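Local structure of ABC transporter, solute-binding protein (Staphylococcus aureus, 6LKK) at residues P99-D107 with Y200-I208; K126-T137 with F160-T170. The protein binds glucose 6-phosphate in a cleft as a solute-binding protein of the periplasmic binding protein type and serves a two-component system as its sugar-phosphate sensor. All blocks are in the same frame, centred on the assembly; numbering follows the deposited sequence.

Interaction 1: P99-D107 with Y200-I208; sequences PTVIVVNSD and YPVSIVYPI
I102 and V205 bond to each other twice through their backbones, and V104 and S203 do the same. These are the hydrogen-bonded pairs of an antiparallel strand pairing in the mixed sheet of this periplasmic binding protein fold. I102 N reaches V205 O at 2.9 Å, and S203 N reaches V104 O at 2.8 Å with an N-H...O angle of 172°. The non-hydrogen-bonded pairs V103–I204 and N105–V202 alternate with them.

Next to N105, S106 N donates to P201 O, coming from above the carbonyl plane. P201 is the centre of an inverse gamma turn. S106 OG shares a water with V202 O, weakly on the V202 side. N105 closes an Asx turn: its OD1 accepts from D107 N at 2.8 Å. CG stands opposite the backbone N (chi1 -178°), and the amide lies alongside the P201 ring. N105 ND2 donates a hydrogen bond to V177 O. The carboxylate of D107 packs against P201 CB, the two side chains crossing at about a right angle.

The residues form two faces. I102, V104, S203 and V205 lie on one. Here V104 CG2 meets V205 CG2 at 4.0 Å, and I102 CD1 reaches P207 CB. V103, N105, V202 and I204 lie on the other, where helices 170-178 and 189-197 pack. V103 touches I174 and A192, and I204 also touches A192.

At the other end, Y206 lies side by side with V101, both pointing the same way. Its hydroxyl hydrogen-bonds E189 and the backbone N of E268. V101 CG1 touches I204 CG2 at 3.9 Å and Y206 CE2 at 3.7 Å. P99 CB meets the edge of the Y206 ring, 4.1 Å from CE2.

Interaction 2: K126-T137 with F160-T170; sequences KGKIAYSNPNTT and FQNHAMQLSKT. With G6P (6-O-phosphono-alpha-D-glucopyranose), chain B.
Strands 129-132 and 165-167 pair in parallel, joined by a helical connection in a beta-alpha-beta crossover of the periplasmic binding protein fold. M165 N donates to I129 O, Y131 N to M165 O, and L167 N to Y131 O.

The Y131 ring lies between F160 and Q166. F160 points its edge at one face, with centroids 5.2 Å apart and planes at 63°. Q166 CA lies over the opposite face, 4.1 Å from the centroid. The extended Q166 side chain carries its amide to the phenol oxygen: NE2 donates to Y131 OH at 3.2 Å, with OH in the amide plane. A water joins the same hydroxyl to Q161 O.

Ahead of the two strands, K126 CA sits over the H163 ring, whose NE2 bonds Q122 O.

At the ligand end, N133 OD1 accepts from N135 N and ND2 in an Asx turn. T137 OG1 donates to N133 O at 2.7 Å. T137 N-caps helix 138-151, and its OG1 accepts from G140 N. S132 OG lies 3.0 Å from T170 OG1. T170 OG1 donates to O3P of glucose 6-phosphate at 2.6 Å.

How the interactions relate
Both contacts belong to one mixed sheet, and strand 184-188 lies between them. It pairs with strand 92-105 of interaction 1 and strand 129-132 of interaction 2. The two do not touch: their centres are 15 Å apart and their nearest atoms about 7 Å. Along the chain, interaction 2 is nested inside the loop that interaction 1 closes. Helix 170-178 follows directly from interaction 2 and packs against V103 and V202 of interaction 1. Interaction 2 reaches the phosphate directly. Interaction 1 only comes near the ligand: the T100 side chain is about 5 Å from it and about 4 Å from that of N214, which binds it.

Interaction 1: P99-D107 with Y200-I208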
loop_
_atom_site.group_PDB
_atom_site.type_symbol
_atom_site.label_atom_id
_atom_site.label_comp_id
_atom_site.label_asym_id
_atom_site.label_seq_id
_atom_site.Cartn_x
_atom_site.Cartn_y
_atom_site.Cartn_z
ATOM N N PRO A 99 3.479 5.579 2.690
ATOM C CA PRO A 99 4.788 5.670 2.038
ATOM C C PRO A 99 5.327 4.287 1.713
ATOM O O PRO A 99 5.227 3.355 2.515
ATOM C CB PRO A 99 5.660 6.381 3.081
ATOM C CG PRO A 99 4.703 7.066 3.986
ATOM C CD PRO A 99 3.487 6.199 4.026
ATOM N N THR A 100 5.888 4.155 0.517
ATOM C CA THR A 100 6.737 3.016 0.225
ATOM C C THR A 100 8.127 3.290 0.785
ATOM O O THR A 100 8.547 4.443 0.911
ATOM C CB THR A 100 6.797 2.749 -1.280
ATOM O OG1 THR A 100 7.328 3.894 -1.957
ATOM C CG2 THR A 100 5.409 2.445 -1.820
ATOM N N VAL A 101 8.827 2.222 1.166
ATOM C CA VAL A 101 10.098 2.357 1.864
ATOM C C VAL A 101 11.058 1.266 1.419
ATOM O O VAL A 101 10.663 0.240 0.861
ATOM C CB VAL A 101 9.936 2.293 3.402
ATOM C CG1 VAL A 101 8.987 3.379 3.895
ATOM C CG2 VAL A 101 9.452 0.919 3.842
ATOM N N ILE A 102 12.333 1.513 1.671
ATOM C CA ILE A 102 13.356 0.478 1.658
ATOM C C ILE A 102 13.518 -0.025 3.082
ATOM O O ILE A 102 13.570 0.768 4.029
ATOM C CB ILE A 102 14.688 1.022 1.109
ATOM C CG1 ILE A 102 14.536 1.448 -0.349
ATOM C CG2 ILE A 102 15.798 -0.023 1.251
ATOM C CD1 ILE A 102 15.703 2.261 -0.868
ATOM N N VAL A 103 13.588 -1.340 3.247
ATOM C CA VAL A 103 13.879 -1.944 4.540
ATOM C C VAL A 103 15.254 -2.588 4.468
ATOM O O VAL A 103 15.598 -3.240 3.475
ATOM C CB VAL A 103 12.803 -2.962 4.964
ATOM C CG1 VAL A 103 11.515 -2.227 5.327
ATOM C CG2 VAL A 103 12.562 -3.993 3.871
ATOM N N VAL A 104 16.043 -2.383 5.516
ATOM C CA VAL A 104 17.421 -2.846 5.589
ATOM C C VAL A 104 17.570 -3.690 6.843
ATOM O O VAL A 104 17.048 -3.334 7.903
ATOM C CB VAL A 104 18.408 -1.659 5.612
ATOM C CG1 VAL A 104 19.846 -2.155 5.714
ATOM C CG2 VAL A 104 18.217 -0.787 4.380
ATOM N N ASN A 105 18.275 -4.812 6.724
ATOM C CA ASN A 105 18.585 -5.621 7.897
ATOM C C ASN A 105 19.797 -5.004 8.581
ATOM O O ASN A 105 20.894 -4.978 8.015
ATOM C CB ASN A 105 18.832 -7.078 7.518
ATOM C CG ASN A 105 19.113 -7.950 8.730
ATOM O OD1 ASN A 105 20.047 -7.689 9.490
ATOM N ND2 ASN A 105 18.287 -8.968 8.937
ATOM N N SER A 106 19.594 -4.498 9.796
ATOM C CA SER A 106 20.621 -3.741 10.497
ATOM C C SER A 106 21.652 -4.626 11.186
ATOM O O SER A 106 22.667 -4.105 11.661
ATOM C CB SER A 106 19.963 -2.811 11.520
ATOM O OG SER A 106 19.115 -3.532 12.397
ATOM N N ASP A 107 21.425 -5.938 11.254
ATOM C CA ASP A 107 22.456 -6.855 11.729
ATOM C C ASP A 107 23.390 -7.300 10.615
ATOM O O ASP A 107 24.571 -7.559 10.874
ATOM C CB ASP A 107 21.819 -8.085 12.386
ATOM C CG ASP A 107 21.425 -7.841 13.832
ATOM O OD1 ASP A 107 21.740 -6.755 14.363
ATOM O OD2 ASP A 107 20.802 -8.740 14.442
ATOM N N TYR A 200 12.718 -7.160 15.352
ATOM C CA TYR A 200 13.624 -7.644 14.328
ATOM C C TYR A 200 14.599 -6.536 13.927
ATOM O O TYR A 200 14.279 -5.348 14.039
ATOM C CB TYR A 200 12.846 -8.136 13.113
ATOM C CG TYR A 200 12.107 -9.422 13.384
ATOM C CD1 TYR A 200 10.871 -9.412 14.017
ATOM C CD2 TYR A 200 12.653 -10.649 13.025
ATOM C CE1 TYR A 200 10.195 -10.585 14.275
ATOM C CE2 TYR A 200 11.979 -11.828 13.281
ATOM C CZ TYR A 200 10.752 -11.789 13.906
ATOM O OH TYR A 200 10.072 -12.958 14.167
ATOM N N PRO A 201 15.806 -6.900 13.479
ATOM C CA PRO A 201 16.830 -5.902 13.100
ATOM C C PRO A 201 16.530 -5.264 11.746
ATOM O O PRO A 201 17.146 -5.548 10.723
ATOM C CB PRO A 201 18.113 -6.736 13.077
ATOM C CG PRO A 201 17.652 -8.107 12.713
ATOM C CD PRO A 201 16.311 -8.281 13.359
ATOM N N VAL A 202 15.548 -4.362 11.759
ATOM C CA VAL A 202 15.006 -3.735 10.559
ATOM C C VAL A 202 15.174 -2.227 10.678
ATOM O O VAL A 202 14.751 -1.626 11.674
ATOM C CB VAL A 202 13.521 -4.097 10.356
ATOM C CG1 VAL A 202 12.884 -3.232 9.267
ATOM C CG2 VAL A 202 13.380 -5.568 9.999
ATOM N N SER A 203 15.780 -1.623 9.660
ATOM C CA SER A 203 15.846 -0.176 9.517
ATOM C C SER A 203 14.942 0.257 8.370
ATOM O O SER A 203 14.892 -0.395 7.322
ATOM C CB SER A 203 17.278 0.296 9.252
ATOM O OG SER A 203 18.094 0.123 10.397
ATOM N N ILE A 204 14.237 1.365 8.572
ATOM C CA ILE A 204 13.309 1.906 7.584
ATOM C C ILE A 204 13.989 3.082 6.901
ATOM O O ILE A 204 14.441 4.023 7.567
ATOM C CB ILE A 204 11.983 2.322 8.240
ATOM C CG1 ILE A 204 11.360 1.115 8.955
ATOM C CG2 ILE A 204 11.023 2.883 7.199
ATOM C CD1 ILE A 204 10.161 1.444 9.816
ATOM N N VAL A 205 14.076 3.024 5.574
ATOM C CA VAL A 205 14.770 4.029 4.777
ATOM C C VAL A 205 13.778 4.632 3.793
ATOM O O VAL A 205 13.152 3.911 3.005
ATOM C CB VAL A 205 15.981 3.435 4.040
ATOM C CG1 VAL A 205 16.589 4.458 3.081
ATOM C CG2 VAL A 205 17.026 2.963 5.037
ATOM N N TYR A 206 13.643 5.954 3.836
ATOM C CA TYR A 206 12.852 6.679 2.861
ATOM C C TYR A 206 13.789 7.166 1.766
ATOM O O TYR A 206 14.587 8.083 2.012
ATOM C CB TYR A 206 12.135 7.852 3.525
ATOM C CG TYR A 206 11.214 7.420 4.649
ATOM C CD1 TYR A 206 11.688 7.262 5.948
ATOM C CD2 TYR A 206 9.873 7.150 4.406
ATOM C CE1 TYR A 206 10.849 6.853 6.973
ATOM C CE2 TYR A 206 9.029 6.740 5.426
ATOM C CZ TYR A 206 9.522 6.598 6.707
ATOM O OH TYR A 206 8.688 6.198 7.729
ATOM N N PRO A 207 13.751 6.588 0.563
ATOM C CA PRO A 207 14.821 6.853 -0.413
ATOM C C PRO A 207 14.970 8.335 -0.728
ATOM O O PRO A 207 14.000 9.023 -1.057
ATOM C CB PRO A 207 14.391 6.050 -1.650
ATOM C CG PRO A 207 12.993 5.593 -1.397
ATOM C CD PRO A 207 12.783 5.594 0.075
ATOM N N ILE A 208 16.213 8.820 -0.638
ATOM C CA ILE A 208 16.481 10.241 -0.828
ATOM C C ILE A 208 16.170 10.696 -2.249
ATOM O O ILE A 208 15.892 11.880 -2.466
ATOM C CB ILE A 208 17.941 10.575 -0.458
ATOM C CG1 ILE A 208 18.932 9.752 -1.287
ATOM C CG2 ILE A 208 18.175 10.342 1.032
ATOM C CD1 ILE A 208 20.378 10.209 -1.147
HETATM O O HOH W 1 17.381 -1.748 13.490
#

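Interaction 2: K126-T137 with F160-T170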
loop_
_atom_site.group_PDB
_atom_site.type_symbol
_atom_site.label_atom_id
_atom_site.label_comp_id
_atom_site.label_asym_id
_atom_site.label_seq_id
_atom_site.Cartn_x
_atom_site.Cartn_y
_atom_site.Cartn_z
ATOM N N LYS A 126 24.524 -7.146 -4.711
ATOM C CA LYS A 126 23.932 -7.818 -5.860
ATOM C C LYS A 126 23.345 -9.162 -5.453
ATOM O O LYS A 126 23.991 -9.954 -4.759
ATOM C CB LYS A 126 24.970 -8.018 -6.961
ATOM C CG LYS A 126 24.402 -8.704 -8.193
ATOM C CD LYS A 126 25.244 -8.445 -9.424
ATOM C CE LYS A 126 24.806 -9.325 -10.586
ATOM N NZ LYS A 126 23.425 -9.018 -11.047
ATOM N N GLY A 127 22.115 -9.420 -5.894
ATOM C CA GLY A 127 21.421 -10.644 -5.554
ATOM C C GLY A 127 21.016 -10.772 -4.103
ATOM O O GLY A 127 20.448 -11.802 -3.727
ATOM N N LYS A 128 21.285 -9.763 -3.275
ATOM C CA LYS A 128 20.942 -9.789 -1.860
ATOM C C LYS A 128 19.880 -8.751 -1.517
ATOM O O LYS A 128 19.716 -8.394 -0.346
ATOM C CB LYS A 128 22.203 -9.582 -1.020
ATOM C CG LYS A 128 23.288 -10.609 -1.327
ATOM C CD LYS A 128 24.495 -10.472 -0.416
ATOM C CE LYS A 128 25.552 -11.511 -0.760
ATOM N NZ LYS A 128 26.653 -11.554 0.241
ATOM N N ILE A 129 19.154 -8.273 -2.526
ATOM C CA ILE A 129 18.061 -7.322 -2.373
ATOM C C ILE A 129 16.803 -7.973 -2.927
ATOM O O ILE A 129 16.867 -8.705 -3.921
ATOM C CB ILE A 129 18.354 -6.001 -3.115
ATOM C CG1 ILE A 129 19.748 -5.481 -2.763
ATOM C CG2 ILE A 129 17.279 -4.963 -2.809
ATOM C CD1 ILE A 129 19.962 -5.243 -1.285
ATOM N N ALA A 130 15.661 -7.703 -2.297
ATOM C CA ALA A 130 14.402 -8.321 -2.689
ATOM C C ALA A 130 13.333 -7.269 -2.961
ATOM O O ALA A 130 13.348 -6.176 -2.393
ATOM C CB ALA A 130 13.896 -9.288 -1.614
ATOM N N TYR A 131 12.403 -7.623 -3.846
ATOM C CA TYR A 131 11.216 -6.821 -4.110
ATOM C C TYR A 131 10.114 -7.760 -4.574
ATOM O O TYR A 131 10.361 -8.929 -4.877
ATOM C CB TYR A 131 11.486 -5.724 -5.146
ATOM C CG TYR A 131 11.730 -6.233 -6.551
ATOM C CD1 TYR A 131 12.915 -6.876 -6.884
ATOM C CD2 TYR A 131 10.779 -6.059 -7.547
ATOM C CE1 TYR A 131 13.141 -7.338 -8.167
ATOM C CE2 TYR A 131 10.997 -6.515 -8.831
ATOM C CZ TYR A 131 12.178 -7.153 -9.137
ATOM O OH TYR A 131 12.388 -7.606 -10.422
ATOM N N SER A 132 8.889 -7.244 -4.625
ATOM C CA SER A 132 7.741 -8.062 -4.993
ATOM C C SER A 132 7.283 -7.770 -6.421
ATOM O O SER A 132 7.519 -6.695 -6.977
ATOM C CB SER A 132 6.582 -7.855 -4.012
ATOM O OG SER A 132 6.254 -6.488 -3.860
ATOM N N ASN A 133 6.617 -8.764 -7.003
ATOM C CA ASN A 133 6.189 -8.772 -8.397
ATOM C C ASN A 133 5.425 -7.503 -8.761
ATOM O O ASN A 133 4.317 -7.288 -8.254
ATOM C CB ASN A 133 5.308 -9.993 -8.654
ATOM C CG ASN A 133 5.009 -10.201 -10.125
ATOM O OD1 ASN A 133 5.214 -9.309 -10.946
ATOM N ND2 ASN A 133 4.514 -11.386 -10.464
ATOM N N PRO A 134 5.959 -6.650 -9.643
ATOM C CA PRO A 134 5.222 -5.428 -10.006
ATOM C C PRO A 134 3.968 -5.693 -10.819
ATOM O O PRO A 134 3.127 -4.795 -10.936
ATOM C CB PRO A 134 6.247 -4.619 -10.811
ATOM C CG PRO A 134 7.193 -5.629 -11.349
ATOM C CD PRO A 134 7.256 -6.739 -10.338
ATOM N N ASN A 135 3.815 -6.891 -11.381
ATOM C CA ASN A 135 2.632 -7.203 -12.170
ATOM C C ASN A 135 1.433 -7.571 -11.312
ATOM O O ASN A 135 0.298 -7.488 -11.795
ATOM C CB ASN A 135 2.936 -8.353 -13.136
ATOM C CG ASN A 135 4.062 -8.026 -14.097
ATOM O OD1 ASN A 135 3.882 -7.262 -15.043
ATOM N ND2 ASN A 135 5.231 -8.610 -13.860
ATOM N N THR A 136 1.651 -7.969 -10.057
ATOM C CA THR A 136 0.575 -8.448 -9.204
ATOM C C THR A 136 0.392 -7.656 -7.919
ATOM O O THR A 136 -0.645 -7.819 -7.266
ATOM C CB THR A 136 0.802 -9.920 -8.830
ATOM O OG1 THR A 136 2.082 -10.069 -8.205
ATOM C CG2 THR A 136 0.724 -10.807 -10.063
ATOM N N THR A 137 1.348 -6.812 -7.532
ATOM C CA THR A 137 1.315 -6.146 -6.238
ATOM C C THR A 137 1.313 -4.633 -6.408
ATOM O O THR A 137 1.879 -4.096 -7.365
ATOM C CB THR A 137 2.518 -6.548 -5.365
ATOM O OG1 THR A 137 3.729 -6.054 -5.949
ATOM C CG2 THR A 137 2.604 -8.059 -5.211
ATOM N N PHE A 160 18.025 -2.053 -11.696
ATOM C CA PHE A 160 17.649 -2.535 -10.371
ATOM C C PHE A 160 17.194 -3.987 -10.428
ATOM O O PHE A 160 17.620 -4.819 -9.618
ATOM C CB PHE A 160 16.546 -1.667 -9.766
ATOM C CG PHE A 160 15.960 -2.260 -8.522
ATOM C CD1 PHE A 160 16.584 -2.087 -7.300
ATOM C CD2 PHE A 160 14.816 -3.039 -8.581
ATOM C CE1 PHE A 160 16.065 -2.658 -6.157
ATOM C CE2 PHE A 160 14.294 -3.613 -7.440
ATOM C CZ PHE A 160 14.921 -3.423 -6.228
ATOM N N GLN A 161 16.309 -4.309 -11.374
ATOM C CA GLN A 161 15.769 -5.661 -11.441
ATOM C C GLN A 161 16.866 -6.690 -11.682
ATOM O O GLN A 161 16.791 -7.806 -11.157
ATOM C CB GLN A 161 14.700 -5.742 -12.530
ATOM C CG GLN A 161 13.452 -4.935 -12.206
ATOM C CD GLN A 161 12.363 -5.095 -13.244
ATOM O OE1 GLN A 161 12.616 -5.014 -14.445
ATOM N NE2 GLN A 161 11.139 -5.328 -12.784
ATOM N N ASN A 162 17.893 -6.337 -12.457
ATOM C CA ASN A 162 19.018 -7.243 -12.660
ATOM C C ASN A 162 19.903 -7.355 -11.427
ATOM O O ASN A 162 20.767 -8.237 -11.380
ATOM C CB ASN A 162 19.856 -6.781 -13.854
ATOM C CG ASN A 162 19.120 -6.927 -15.174
ATOM O OD1 ASN A 162 18.324 -7.847 -15.353
ATOM N ND2 ASN A 162 19.384 -6.015 -16.103
ATOM N N HIS A 163 19.706 -6.487 -10.437
ATOM C CA HIS A 163 20.481 -6.490 -9.206
ATOM C C HIS A 163 19.759 -7.177 -8.056
ATOM O O HIS A 163 20.385 -7.450 -7.027
ATOM C CB HIS A 163 20.805 -5.043 -8.807
ATOM C CG HIS A 163 22.078 -4.889 -8.034
ATOM N ND1 HIS A 163 23.321 -4.951 -8.627
ATOM C CD2 HIS A 163 22.299 -4.654 -6.719
ATOM C CE1 HIS A 163 24.253 -4.768 -7.708
ATOM N NE2 HIS A 163 23.659 -4.587 -6.541
ATOM N N ALA A 164 18.471 -7.477 -8.211
ATOM C CA ALA A 164 17.614 -7.853 -7.098
ATOM C C ALA A 164 16.845 -9.128 -7.419
ATOM O O ALA A 164 16.779 -9.577 -8.567
ATOM C CB ALA A 164 16.634 -6.721 -6.761
ATOM N N MET A 165 16.249 -9.697 -6.375
ATOM C CA MET A 165 15.487 -10.936 -6.457
ATOM C C MET A 165 14.009 -10.604 -6.318
ATOM O O MET A 165 13.595 -10.015 -5.312
ATOM C CB MET A 165 15.922 -11.910 -5.362
ATOM C CG MET A 165 17.426 -12.082 -5.250
ATOM S SD MET A 165 18.148 -12.816 -6.728
ATOM C CE MET A 165 17.949 -14.558 -6.361
ATOM N N GLN A 166 13.220 -10.976 -7.319
ATOM C CA GLN A 166 11.786 -10.728 -7.295
ATOM C C GLN A 166 11.085 -11.853 -6.547
ATOM O O GLN A 166 11.345 -13.034 -6.800
ATOM C CB GLN A 166 11.224 -10.609 -8.710
ATOM C CG GLN A 166 9.752 -10.236 -8.743
ATOM C CD GLN A 166 9.186 -10.191 -10.146
ATOM O OE1 GLN A 166 8.284 -10.955 -10.485
ATOM N NE2 GLN A 166 9.707 -9.289 -10.965
ATOM N N LEU A 167 10.201 -11.479 -5.628
ATOM C CA LEU A 167 9.385 -12.417 -4.874
ATOM C C LEU A 167 7.920 -12.221 -5.239
ATOM O O LEU A 167 7.508 -11.150 -5.690
ATOM C CB LEU A 167 9.577 -12.226 -3.365
ATOM C CG LEU A 167 11.024 -12.160 -2.873
ATOM C CD1 LEU A 167 11.063 -11.895 -1.375
ATOM C CD2 LEU A 167 11.763 -13.442 -3.208
ATOM N N SER A 168 7.128 -13.273 -5.032
ATOM C CA SER A 168 5.721 -13.215 -5.415
ATOM C C SER A 168 4.936 -12.253 -4.528
ATOM O O SER A 168 4.067 -11.523 -5.019
ATOM C CB SER A 168 5.107 -14.614 -5.353
ATOM O OG SER A 168 3.724 -14.573 -5.655
ATOM N N LYS A 169 5.229 -12.232 -3.230
ATOM C CA LYS A 169 4.385 -11.573 -2.240
ATOM C C LYS A 169 5.136 -10.432 -1.572
ATOM O O LYS A 169 6.281 -10.601 -1.137
ATOM C CB LYS A 169 3.908 -12.571 -1.183
ATOM C CG LYS A 169 3.092 -13.731 -1.743
ATOM C CD LYS A 169 1.756 -13.281 -2.322
ATOM C CE LYS A 169 0.873 -12.645 -1.262
ATOM N NZ LYS A 169 -0.558 -13.015 -1.423
ATOM N N THR A 170 4.472 -9.279 -1.473
ATOM C CA THR A 170 5.063 -8.119 -0.817
ATOM C C THR A 170 5.500 -8.439 0.606
ATOM O O THR A 170 6.589 -8.039 1.033
ATOM C CB THR A 170 4.063 -6.962 -0.823
ATOM O OG1 THR A 170 3.804 -6.569 -2.176
ATOM C CG2 THR A 170 4.602 -5.765 -0.052
HETATM C C1 G6P B . 0.736 -1.232 -0.866
HETATM C C2 G6P B . -0.454 -0.409 -0.314
HETATM C C3 G6P B . -1.237 -1.088 0.748
HETATM C C4 G6P B . -1.338 -2.526 0.496
HETATM C C5 G6P B . 0.045 -3.154 0.636
HETATM C C6 G6P B . 0.008 -4.596 0.240
HETATM O O1 G6P B . 1.903 -0.467 -0.834
HETATM O O2 G6P B . 0.016 0.848 0.201
HETATM O O3 G6P B . -2.611 -0.503 0.772
HETATM O O4 G6P B . -2.222 -3.146 1.462
HETATM O O5 G6P B . 1.064 -2.497 -0.205
HETATM O O6 G6P B . -0.452 -4.689 -1.090
HETATM P P G6P B . 0.418 -5.604 -2.213
HETATM O O1P G6P B . -0.375 -5.623 -3.508
HETATM O O2P G6P B . 0.603 -7.041 -1.690
HETATM O O3P G6P B . 1.742 -4.973 -2.445
HETATM O O HOH W 2 23.616 -6.173 -11.123
HETATM O O HOH W 3 14.494 -9.229 -10.891
HETATM O O HOH W 4 3.825 -13.595 -8.481
HETATM O O HOH W 5 8.565 -8.374 -13.628
HETATM O O HOH W 6 1.586 -11.695 -6.008
#